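Local coordinates for protein endo-xylogalacturonan hydrolase A (Aspergillus tubingensis, PDB 4C2L) that degrades xylogalacturonan of the hairy regions of pectin, hydrolysing a galacturonic acid backbone that must carry xylose substituents, at residues 17-21 against 38-42; 46-52 against 70-76; 314-318 against 346-350. All blocks are in the same frame, centred on the assembly; numbering follows the deposited sequence.

Contact 1. Residues 17-21 against 38-42. With MAN (alpha-D-mannopyranose), chain C.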
ATOM      1  N   ALA A  17      -1.026 -30.480 -15.338  1.00 23.90           N
ATOM      2  CA  ALA A  17      -1.668 -30.180 -16.648  1.00 23.74           C
ATOM      3  C   ALA A  17      -1.813 -28.670 -16.855  1.00 23.74           C
ATOM      4  O   ALA A  17      -1.803 -27.900 -15.889  1.00 23.33           O
ATOM      5  CB  ALA A  17      -3.029 -30.859 -16.724  1.00 25.46           C
ATOM      6  N   VAL A  18      -1.941 -28.263 -18.113  1.00 22.85           N
ATOM      7  CA  VAL A  18      -2.072 -26.851 -18.483  1.00 22.88           C
ATOM      8  C   VAL A  18      -3.461 -26.584 -19.073  1.00 22.91           C
ATOM      9  O   VAL A  18      -3.916 -27.309 -19.951  1.00 23.04           O
ATOM     10  CB  VAL A  18      -0.982 -26.420 -19.488  1.00 23.70           C
ATOM     11  CG1 VAL A  18      -1.101 -24.938 -19.803  1.00 24.50           C
ATOM     12  CG2 VAL A  18       0.399 -26.719 -18.925  1.00 25.79           C
ATOM     13  N   CYS A  19      -4.133 -25.548 -18.584  1.00 21.56           N
ATOM     14  CA  CYS A  19      -5.492 -25.226 -19.023  1.00 22.01           C
ATOM     15  C   CYS A  19      -5.488 -23.801 -19.561  1.00 20.06           C
ATOM     16  O   CYS A  19      -4.904 -22.909 -18.938  1.00 20.06           O
ATOM     17  CB  CYS A  19      -6.459 -25.291 -17.825  1.00 23.78           C
ATOM     18  SG  CYS A  19      -6.951 -26.951 -17.270  1.00 32.46           S
ATOM     19  N   THR A  20      -6.141 -23.576 -20.696  1.00 17.74           N
ATOM     20  CA  THR A  20      -6.354 -22.218 -21.179  1.00 18.33           C
ATOM     21  C   THR A  20      -7.835 -21.885 -21.107  1.00 17.56           C
ATOM     22  O   THR A  20      -8.622 -22.477 -21.841  1.00 17.57           O
ATOM     23  CB  THR A  20      -5.859 -22.048 -22.625  1.00 18.96           C
ATOM     24  OG1 THR A  20      -4.479 -22.417 -22.674  1.00 20.66           O
ATOM     25  CG2 THR A  20      -6.039 -20.607 -23.118  1.00 18.64           C
ATOM     26  N   PRO A  21      -8.224 -20.919 -20.254  1.00 17.16           N
ATOM     27  CA  PRO A  21      -9.661 -20.613 -20.154  1.00 16.99           C
ATOM     28  C   PRO A  21     -10.223 -20.116 -21.466  1.00 16.91           C
ATOM     29  O   PRO A  21      -9.568 -19.354 -22.181  1.00 15.70           O
ATOM     30  CB  PRO A  21      -9.734 -19.475 -19.127  1.00 16.63           C
ATOM     31  CG  PRO A  21      -8.376 -19.389 -18.509  1.00 16.75           C
ATOM     32  CD  PRO A  21      -7.389 -20.026 -19.428  1.00 16.44           C
ATOM     33  N   ALA A  38     -11.212 -23.557 -15.347  1.00 14.69           N
ATOM     34  CA  ALA A  38      -9.830 -23.874 -15.716  1.00 15.09           C
ATOM     35  C   ALA A  38      -8.965 -24.045 -14.468  1.00 15.27           C
ATOM     36  O   ALA A  38      -8.179 -24.999 -14.372  1.00 16.23           O
ATOM     37  CB  ALA A  38      -9.251 -22.790 -16.624  1.00 15.84           C
ATOM     38  N   LEU A  39      -9.121 -23.139 -13.502  1.00 14.57           N
ATOM     39  CA  LEU A  39      -8.388 -23.244 -12.243  1.00 16.05           C
ATOM     40  C   LEU A  39      -8.772 -24.506 -11.475  1.00 16.00           C
ATOM     41  O   LEU A  39      -7.917 -25.194 -10.924  1.00 16.58           O
ATOM     42  CB  LEU A  39      -8.577 -21.992 -11.371  1.00 17.64           C
ATOM     43  CG  LEU A  39      -7.489 -21.786 -10.310  1.00 21.54           C
ATOM     44  CD1 LEU A  39      -6.139 -21.481 -10.962  1.00 22.76           C
ATOM     45  CD2 LEU A  39      -7.862 -20.659  -9.356  1.00 22.49           C
ATOM     46  N   SER A  40     -10.059 -24.820 -11.437  1.00 15.88           N
ATOM     47  CA  SER A  40     -10.497 -26.019 -10.741  1.00 16.64           C
ATOM     48  C   SER A  40      -9.939 -27.276 -11.411  1.00 17.11           C
ATOM     49  O   SER A  40      -9.525 -28.239 -10.739  1.00 16.83           O
ATOM     50  CB  SER A  40     -12.024 -26.086 -10.699  1.00 17.48           C
ATOM     51  OG  SER A  40     -12.389 -27.069  -9.749  1.00 19.93           O
ATOM     52  N   SER A  41      -9.901 -27.252 -12.734  1.00 17.03           N
ATOM     53  CA  SER A  41      -9.449 -28.411 -13.487  1.00 19.71           C
ATOM     54  C   SER A  41      -7.923 -28.619 -13.374  1.00 20.85           C
ATOM     55  O   SER A  41      -7.465 -29.750 -13.176  1.00 21.68           O
ATOM     56  CB  SER A  41      -9.884 -28.282 -14.940  1.00 20.77           C
ATOM     57  OG  SER A  41      -9.400 -29.378 -15.700  1.00 24.81           O
ATOM     58  N   CYS A  42      -7.159 -27.532 -13.482  1.00 21.01           N
ATOM     59  CA  CYS A  42      -5.690 -27.592 -13.545  1.00 23.51           C
ATOM     60  C   CYS A  42      -4.952 -27.079 -12.306  1.00 24.61           C
ATOM     61  O   CYS A  42      -3.732 -27.253 -12.198  1.00 25.44           O
ATOM     62  CB  CYS A  42      -5.182 -26.834 -14.772  1.00 25.51           C
ATOM     63  SG  CYS A  42      -5.345 -27.776 -16.303  1.00 31.20           S
TER
HETATM   64  C1  MAN C 410      -4.254 -23.368 -23.744  1.00 23.43           C
HETATM   65  C2  MAN C 410      -3.010 -24.128 -23.287  1.00 26.47           C
HETATM   66  C3  MAN C 410      -1.775 -23.231 -23.315  1.00 26.38           C
HETATM   67  C4  MAN C 410      -1.652 -22.491 -24.644  1.00 27.11           C
HETATM   68  C5  MAN C 410      -2.973 -21.784 -24.999  1.00 26.82           C
HETATM   69  C6  MAN C 410      -2.938 -21.091 -26.357  1.00 29.08           C
HETATM   70  O2  MAN C 410      -2.803 -25.236 -24.148  1.00 28.70           O
HETATM   71  O3  MAN C 410      -0.635 -24.038 -23.085  1.00 26.78           O
HETATM   72  O4  MAN C 410      -0.602 -21.559 -24.541  1.00 27.02           O
HETATM   73  O5  MAN C 410      -4.029 -22.728 -24.993  1.00 24.28           O
HETATM   74  O6  MAN C 410      -2.947 -22.070 -27.380  1.00 31.69           O
HETATM   75  O   HOH W   1      -2.914 -30.044 -13.099  1.00 28.16           O
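A disulfide between C19 and C42 ties the first strand of the modelled chain to the last turn of the helix that follows it, and the very next residue, T20, carries an O-linked mannose. The bridge has C19 SG and C42 SG 2.0 Å apart and a right-handed twist, with chi3 at 70°. On both cysteines the sulfur swings to the side of its own backbone N, opposite the carbonyl carbon (chi1 -77° and -79°), which brings the two sulfurs together between the strand and the helix. Small side chains pack along the covalent link: A38 CB meets C19 CB at 3.9 Å and P21 CG at 4.0 Å, and A17 CB lies 3.9 Å from C42 SG. Near the bridge, S41 OG comes within 3.8 Å of C19 SG. A water joins the segments at the chain start, accepting from A17 N and donating to C42 O. The side chains of V18 and T20 point away from the helix. The sugar is bonded through its C1 to T20 OG1, and its O3 lies 3.4 Å from V18 CG1, so the glycan grows from the face turned from the disulfide. In pectin-degrading beta-helices a helix of this kind closes the N-terminal end of the solenoid. Here helix 32-42 presses L39 and C42 onto I48 of strand 47-50, while L39 also reaches C70 and I72 of strand 70-74; strand 18-19 lies parallel to 47-50, with C19 hydrogen-bonded to T47 and V49.

Contact 2. Residues 46-52 against 70-76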
ATOM      1  N   GLY A  46      -1.034 -27.557 -11.280  1.00 20.33           N
ATOM      2  CA  GLY A  46      -0.918 -27.292 -12.708  1.00 20.23           C
ATOM      3  C   GLY A  46      -0.814 -25.824 -13.073  1.00 20.48           C
ATOM      4  O   GLY A  46      -0.482 -24.968 -12.233  1.00 20.85           O
ATOM      5  N   THR A  47      -1.111 -25.537 -14.335  1.00 19.49           N
ATOM      6  CA  THR A  47      -0.912 -24.216 -14.900  1.00 19.13           C
ATOM      7  C   THR A  47      -2.143 -23.751 -15.660  1.00 18.75           C
ATOM      8  O   THR A  47      -2.792 -24.533 -16.366  1.00 17.96           O
ATOM      9  CB  THR A  47       0.317 -24.205 -15.818  1.00 19.46           C
ATOM     10  OG1 THR A  47       1.438 -24.673 -15.065  1.00 21.43           O
ATOM     11  CG2 THR A  47       0.611 -22.798 -16.355  1.00 19.01           C
ATOM     12  N   ILE A  48      -2.466 -22.477 -15.475  1.00 17.65           N
ATOM     13  CA  ILE A  48      -3.518 -21.819 -16.220  1.00 18.18           C
ATOM     14  C   ILE A  48      -2.875 -20.683 -17.010  1.00 17.20           C
ATOM     15  O   ILE A  48      -2.074 -19.917 -16.474  1.00 17.42           O
ATOM     16  CB  ILE A  48      -4.595 -21.300 -15.240  1.00 20.57           C
ATOM     17  CG1 ILE A  48      -5.412 -22.488 -14.698  1.00 21.20           C
ATOM     18  CG2 ILE A  48      -5.482 -20.263 -15.888  1.00 21.10           C
ATOM     19  CD1 ILE A  48      -4.752 -23.199 -13.528  1.00 22.92           C
ATOM     20  N   VAL A  49      -3.201 -20.593 -18.290  1.00 16.04           N
ATOM     21  CA  VAL A  49      -2.552 -19.630 -19.178  1.00 15.69           C
ATOM     22  C   VAL A  49      -3.573 -18.668 -19.784  1.00 16.05           C
ATOM     23  O   VAL A  49      -4.562 -19.088 -20.378  1.00 15.35           O
ATOM     24  CB  VAL A  49      -1.773 -20.345 -20.320  1.00 15.55           C
ATOM     25  CG1 VAL A  49      -1.251 -19.333 -21.336  1.00 16.36           C
ATOM     26  CG2 VAL A  49      -0.624 -21.173 -19.742  1.00 16.11           C
ATOM     27  N   PHE A  50      -3.337 -17.370 -19.619  1.00 15.45           N
ATOM     28  CA  PHE A  50      -4.053 -16.373 -20.387  1.00 16.03           C
ATOM     29  C   PHE A  50      -3.087 -15.927 -21.477  1.00 16.84           C
ATOM     30  O   PHE A  50      -2.131 -15.202 -21.178  1.00 16.55           O
ATOM     31  CB  PHE A  50      -4.417 -15.173 -19.504  1.00 15.75           C
ATOM     32  CG  PHE A  50      -5.301 -15.520 -18.345  1.00 15.75           C
ATOM     33  CD1 PHE A  50      -6.681 -15.530 -18.500  1.00 15.98           C
ATOM     34  CD2 PHE A  50      -4.765 -15.810 -17.100  1.00 16.49           C
ATOM     35  CE1 PHE A  50      -7.509 -15.839 -17.431  1.00 15.73           C
ATOM     36  CE2 PHE A  50      -5.590 -16.124 -16.023  1.00 17.22           C
ATOM     37  CZ  PHE A  50      -6.968 -16.130 -16.192  1.00 16.02           C
ATOM     38  N   PRO A  51      -3.311 -16.364 -22.738  1.00 17.37           N
ATOM     39  CA  PRO A  51      -2.304 -16.152 -23.772  1.00 17.99           C
ATOM     40  C   PRO A  51      -1.998 -14.703 -24.111  1.00 17.92           C
ATOM     41  O   PRO A  51      -2.847 -13.827 -24.002  1.00 17.22           O
ATOM     42  CB  PRO A  51      -2.931 -16.811 -25.016  1.00 18.22           C
ATOM     43  CG  PRO A  51      -3.880 -17.818 -24.462  1.00 18.40           C
ATOM     44  CD  PRO A  51      -4.466 -17.116 -23.262  1.00 17.49           C
ATOM     45  N   GLU A  52      -0.776 -14.480 -24.586  1.00 19.91           N
ATOM     46  CA  GLU A  52      -0.398 -13.176 -25.105  1.00 22.71           C
ATOM     47  C   GLU A  52      -1.384 -12.716 -26.192  1.00 22.53           C
ATOM     48  O   GLU A  52      -1.789 -13.502 -27.051  1.00 22.85           O
ATOM     49  CB  GLU A  52       1.053 -13.225 -25.624  1.00 27.28           C
ATOM     50  CG  GLU A  52       1.580 -11.910 -26.174  1.00 34.48           C
ATOM     51  CD  GLU A  52       1.618 -11.869 -27.700  1.00 40.33           C
ATOM     52  OE1 GLU A  52       1.019 -12.760 -28.353  1.00 43.33           O
ATOM     53  OE2 GLU A  52       2.264 -10.944 -28.255  1.00 44.31           O
ATOM     54  N   CYS A  70      -0.483 -23.820  -7.720  1.00 20.46           N
ATOM     55  CA  CYS A  70      -0.827 -23.585  -9.112  1.00 19.95           C
ATOM     56  C   CYS A  70       0.005 -22.441  -9.658  1.00 18.79           C
ATOM     57  O   CYS A  70       0.573 -21.641  -8.903  1.00 18.12           O
ATOM     58  CB  CYS A  70      -2.322 -23.281  -9.269  1.00 23.29           C
ATOM     59  SG  CYS A  70      -2.764 -21.589  -8.848  1.00 28.29           S
ATOM     60  N   ASP A  71       0.070 -22.373 -10.978  1.00 17.43           N
ATOM     61  CA  ASP A  71       0.786 -21.314 -11.673  1.00 17.25           C
ATOM     62  C   ASP A  71      -0.190 -20.656 -12.650  1.00 16.62           C
ATOM     63  O   ASP A  71      -0.678 -21.298 -13.582  1.00 16.63           O
ATOM     64  CB  ASP A  71       2.001 -21.929 -12.386  1.00 18.72           C
ATOM     65  CG  ASP A  71       2.835 -20.915 -13.167  1.00 20.54           C
ATOM     66  OD1 ASP A  71       2.741 -19.681 -12.946  1.00 20.64           O
ATOM     67  OD2 ASP A  71       3.628 -21.384 -14.015  1.00 22.05           O
ATOM     68  N   ILE A  72      -0.507 -19.386 -12.405  1.00 14.82           N
ATOM     69  CA  ILE A  72      -1.427 -18.631 -13.251  1.00 14.73           C
ATOM     70  C   ILE A  72      -0.623 -17.627 -14.079  1.00 14.70           C
ATOM     71  O   ILE A  72      -0.129 -16.620 -13.559  1.00 14.56           O
ATOM     72  CB  ILE A  72      -2.493 -17.895 -12.404  1.00 15.02           C
ATOM     73  CG1 ILE A  72      -3.198 -18.885 -11.470  1.00 15.48           C
ATOM     74  CG2 ILE A  72      -3.489 -17.169 -13.291  1.00 15.17           C
ATOM     75  CD1 ILE A  72      -4.148 -18.244 -10.463  1.00 16.28           C
ATOM     76  N   GLN A  73      -0.491 -17.914 -15.365  1.00 13.94           N
ATOM     77  CA  GLN A  73       0.332 -17.088 -16.260  1.00 14.58           C
ATOM     78  C   GLN A  73      -0.546 -16.114 -17.021  1.00 14.87           C
ATOM     79  O   GLN A  73      -1.303 -16.483 -17.928  1.00 14.49           O
ATOM     80  CB  GLN A  73       1.170 -17.968 -17.197  1.00 15.16           C
ATOM     81  CG  GLN A  73       1.978 -18.997 -16.418  1.00 16.30           C
ATOM     82  CD  GLN A  73       2.792 -19.931 -17.298  1.00 16.55           C
ATOM     83  OE1 GLN A  73       2.743 -19.854 -18.539  1.00 17.13           O
ATOM     84  NE2 GLN A  73       3.529 -20.836 -16.656  1.00 16.48           N
ATOM     85  N   VAL A  74      -0.458 -14.851 -16.630  1.00 14.62           N
ATOM     86  CA  VAL A  74      -1.269 -13.811 -17.244  1.00 14.63           C
ATOM     87  C   VAL A  74      -0.402 -13.110 -18.277  1.00 14.92           C
ATOM     88  O   VAL A  74       0.499 -12.342 -17.910  1.00 14.19           O
ATOM     89  CB  VAL A  74      -1.774 -12.806 -16.186  1.00 14.86           C
ATOM     90  CG1 VAL A  74      -2.714 -11.778 -16.816  1.00 14.78           C
ATOM     91  CG2 VAL A  74      -2.443 -13.544 -15.017  1.00 15.09           C
ATOM     92  N   GLU A  75      -0.635 -13.392 -19.562  1.00 14.61           N
ATOM     93  CA  GLU A  75       0.119 -12.700 -20.622  1.00 15.05           C
ATOM     94  C   GLU A  75      -0.755 -11.738 -21.412  1.00 14.96           C
ATOM     95  O   GLU A  75      -0.252 -10.900 -22.160  1.00 16.54           O
ATOM     96  CB  GLU A  75       0.811 -13.703 -21.563  1.00 15.03           C
ATOM     97  CG  GLU A  75       1.490 -14.861 -20.844  1.00 15.43           C
ATOM     98  CD  GLU A  75       2.580 -14.415 -19.873  1.00 15.15           C
ATOM     99  OE1 GLU A  75       3.032 -13.260 -19.957  1.00 16.61           O
ATOM    100  OE2 GLU A  75       2.984 -15.226 -19.034  1.00 16.28           O
ATOM    101  N   GLY A  76      -2.069 -11.842 -21.220  1.00 15.15           N
ATOM    102  CA  GLY A  76      -3.011 -10.964 -21.889  1.00 13.97           C
ATOM    103  C   GLY A  76      -3.605  -9.948 -20.935  1.00 14.17           C
ATOM    104  O   GLY A  76      -3.042  -9.659 -19.869  1.00 14.08           O
TER
HETATM  105  O   HOH W   2       4.042 -23.784 -14.593  1.00 29.98           O
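Q73 of strand 70-74 reaches over T47 and V49 of strand 47-50, two parallel strands in neighbouring coils of the right-handed beta-helix of the family 28 glycosidases. Its CB lies 3.9 Å from I48 O. CG and CD then pass obliquely over T47, CD coming within 3.7 Å of T47 CG2, because the chain stays extended beyond CG (chi2 178°). At the tip the amide divides its neighbours: OE1 faces V49 CG2 at 3.8 Å, whereas NE2 packs on T47 CG2 and gives a hydrogen bond of 2.7 Å to D71 OD2. That bond stays close to the plane of the amide but meets the oxygen from above the carboxylate plane. A salt bridge from D71 OD1 to R105 holds the acid from a third strand, so the amide is oriented by a group that is itself anchored. Beneath this row the backbones pair in parallel register, the axes of strands 47-50 and 70-74 only 7° apart, through alternating bonds such as F50 N to Q73 O at 2.8 Å. E75 N donates to F50 O, and the E75 carboxylate goes on to S106, L107 and T108. On the sheet face turned toward helix 32-42, I72 CG2 touches the edge of the F50 ring, 3.6 Å from CE2.

Contact 3. Residues 314-318 against 346-350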
ATOM      1  N   ASN A 314      -6.475  14.503  25.244  1.00 32.25           N
ATOM      2  CA  ASN A 314      -6.292  13.067  25.040  1.00 29.47           C
ATOM      3  C   ASN A 314      -4.957  12.787  24.351  1.00 28.21           C
ATOM      4  O   ASN A 314      -4.923  12.566  23.133  1.00 26.11           O
ATOM      5  CB  ASN A 314      -7.428  12.498  24.190  1.00 30.05           C
ATOM      6  CG  ASN A 314      -8.790  12.729  24.811  1.00 30.40           C
ATOM      7  OD1 ASN A 314      -9.230  11.968  25.673  1.00 30.62           O
ATOM      8  ND2 ASN A 314      -9.471  13.771  24.362  1.00 29.69           N
ATOM      9  N   PRO A 315      -3.856  12.801  25.119  1.00 26.61           N
ATOM     10  CA  PRO A 315      -2.541  12.740  24.491  1.00 25.34           C
ATOM     11  C   PRO A 315      -2.278  11.400  23.806  1.00 23.23           C
ATOM     12  O   PRO A 315      -2.859  10.372  24.175  1.00 22.44           O
ATOM     13  CB  PRO A 315      -1.573  12.945  25.670  1.00 26.90           C
ATOM     14  CG  PRO A 315      -2.409  13.550  26.756  1.00 27.54           C
ATOM     15  CD  PRO A 315      -3.749  12.910  26.589  1.00 28.36           C
ATOM     16  N   GLY A 316      -1.408  11.429  22.804  1.00 21.55           N
ATOM     17  CA  GLY A 316      -0.955  10.207  22.160  1.00 20.80           C
ATOM     18  C   GLY A 316       0.009   9.475  23.077  1.00 20.01           C
ATOM     19  O   GLY A 316       0.801  10.105  23.787  1.00 19.76           O
ATOM     20  N   ASN A 317      -0.070   8.146  23.082  1.00 18.95           N
ATOM     21  CA  ASN A 317       0.830   7.322  23.898  1.00 19.34           C
ATOM     22  C   ASN A 317       1.436   6.166  23.115  1.00 17.67           C
ATOM     23  O   ASN A 317       1.769   5.107  23.662  1.00 16.48           O
ATOM     24  CB  ASN A 317       0.156   6.847  25.195  1.00 21.51           C
ATOM     25  CG  ASN A 317      -1.170   6.147  24.956  1.00 24.81           C
ATOM     26  OD1 ASN A 317      -1.386   5.514  23.918  1.00 24.09           O
ATOM     27  ND2 ASN A 317      -2.087   6.281  25.921  1.00 27.75           N
ATOM     28  N   ALA A 318       1.607   6.387  21.812  1.00 16.91           N
ATOM     29  CA  ALA A 318       2.183   5.356  20.960  1.00 15.63           C
ATOM     30  C   ALA A 318       3.588   4.976  21.438  1.00 15.64           C
ATOM     31  O   ALA A 318       4.359   5.823  21.886  1.00 16.98           O
ATOM     32  CB  ALA A 318       2.214   5.817  19.509  1.00 15.79           C
ATOM     33  N   GLY A 346       3.809  11.737  20.264  1.00 18.29           N
ATOM     34  CA  GLY A 346       2.778  11.927  21.280  1.00 18.87           C
ATOM     35  C   GLY A 346       3.378  12.306  22.625  1.00 20.00           C
ATOM     36  O   GLY A 346       4.499  11.928  22.942  1.00 19.21           O
ATOM     37  N   ALA A 347       2.624  13.068  23.403  1.00 20.38           N
ATOM     38  CA  ALA A 347       3.118  13.580  24.684  1.00 21.34           C
ATOM     39  C   ALA A 347       3.382  12.482  25.699  1.00 22.48           C
ATOM     40  O   ALA A 347       4.283  12.614  26.530  1.00 22.85           O
ATOM     41  CB  ALA A 347       2.141  14.598  25.255  1.00 21.43           C
ATOM     42  N   ASP A 348       2.600  11.408  25.642  1.00 21.32           N
ATOM     43  CA  ASP A 348       2.732  10.308  26.594  1.00 22.45           C
ATOM     44  C   ASP A 348       3.345   9.054  25.994  1.00 21.10           C
ATOM     45  O   ASP A 348       3.271   7.977  26.586  1.00 20.97           O
ATOM     46  CB  ASP A 348       1.365   9.941  27.172  1.00 23.97           C
ATOM     47  CG  ASP A 348       0.802  11.019  28.067  1.00 25.65           C
ATOM     48  OD1 ASP A 348       1.471  12.062  28.247  1.00 28.06           O
ATOM     49  OD2 ASP A 348      -0.317  10.816  28.578  1.00 27.19           O
ATOM     50  N   GLY A 349       3.950   9.185  24.820  1.00 19.87           N
ATOM     51  CA  GLY A 349       4.467   8.008  24.153  1.00 18.77           C
ATOM     52  C   GLY A 349       5.972   7.883  24.221  1.00 18.44           C
ATOM     53  O   GLY A 349       6.661   8.685  24.877  1.00 18.59           O
ATOM     54  N   THR A 350       6.477   6.874  23.536  1.00 17.15           N
ATOM     55  CA  THR A 350       7.903   6.692  23.352  1.00 17.42           C
ATOM     56  C   THR A 350       8.201   7.016  21.901  1.00 17.46           C
ATOM     57  O   THR A 350       7.510   6.534  21.001  1.00 16.95           O
ATOM     58  CB  THR A 350       8.296   5.240  23.670  1.00 18.74           C
ATOM     59  OG1 THR A 350       7.792   4.897  24.973  1.00 20.63           O
ATOM     60  CG2 THR A 350       9.796   5.066  23.670  1.00 18.99           C
TER
HETATM   61  O   HOH W   3       0.028  14.017  22.496  1.00 24.73           O
HETATM   62  O   HOH W   4      -1.310   7.938  28.327  1.00 29.53           O
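A chi1 of -68° on D348 sets its CG beside its own backbone N and brings the carboxylate obliquely against CB and CG of P315, while N317, with CG between its N and carbonyl carbon (chi1 53°), turns its amide away from the turn that D348 belongs to. This is a loop-to-loop contact in the fifth PbH1 repeat of the parallel beta-helix, which segment 314-318 enters at P315: a type I beta turn, G346 to G349, packs against the extended link between helix 308-313 and strand 319-329. D348 OD2 lies 3.8 Å from P315 CB, and A347 CB touches the same proline carbon at 4.1 Å. On the other flank D348 CB meets N317 CB at 3.9 Å. The polar ends are joined by a water that accepts from N317 ND2 and donates to D348 OD2; N317 OD1 is held by T278. A second water accepts from both G316 N and A347 N. Inside the turn the bond from G349 N to G346 O is weak, and the C345-C351 disulfide brackets the loop. D348 N is anchored on G316 O at 2.9 Å, almost in line with the carbonyl. Where strands 319-329 and 350-358 begin to pair, T350 N donates to A318 O, 2.9 Å away and in the carbonyl plane.

Along the chain the three contacts come in series, each closing before the next opens. Contacts 1 and 2 are neighbours, their centres 9 Å apart: strand 47-50 belongs to contact 2 and is flanked by strand 18-19 of contact 1 and by strand 70-74, while helix 32-42 leads directly into it. Together they build the N-terminal end of the beta-helix. Contact 3 lies on the opposite side of the chain's centre, with centres about 54 Å from contact 1 and 50 Å from contact 2, and it joins the loop before strand 319-329 to the loop before strand 350-358. All three lie away from the probable catalytic residues D210 and H233, which come between the two groups in sequence.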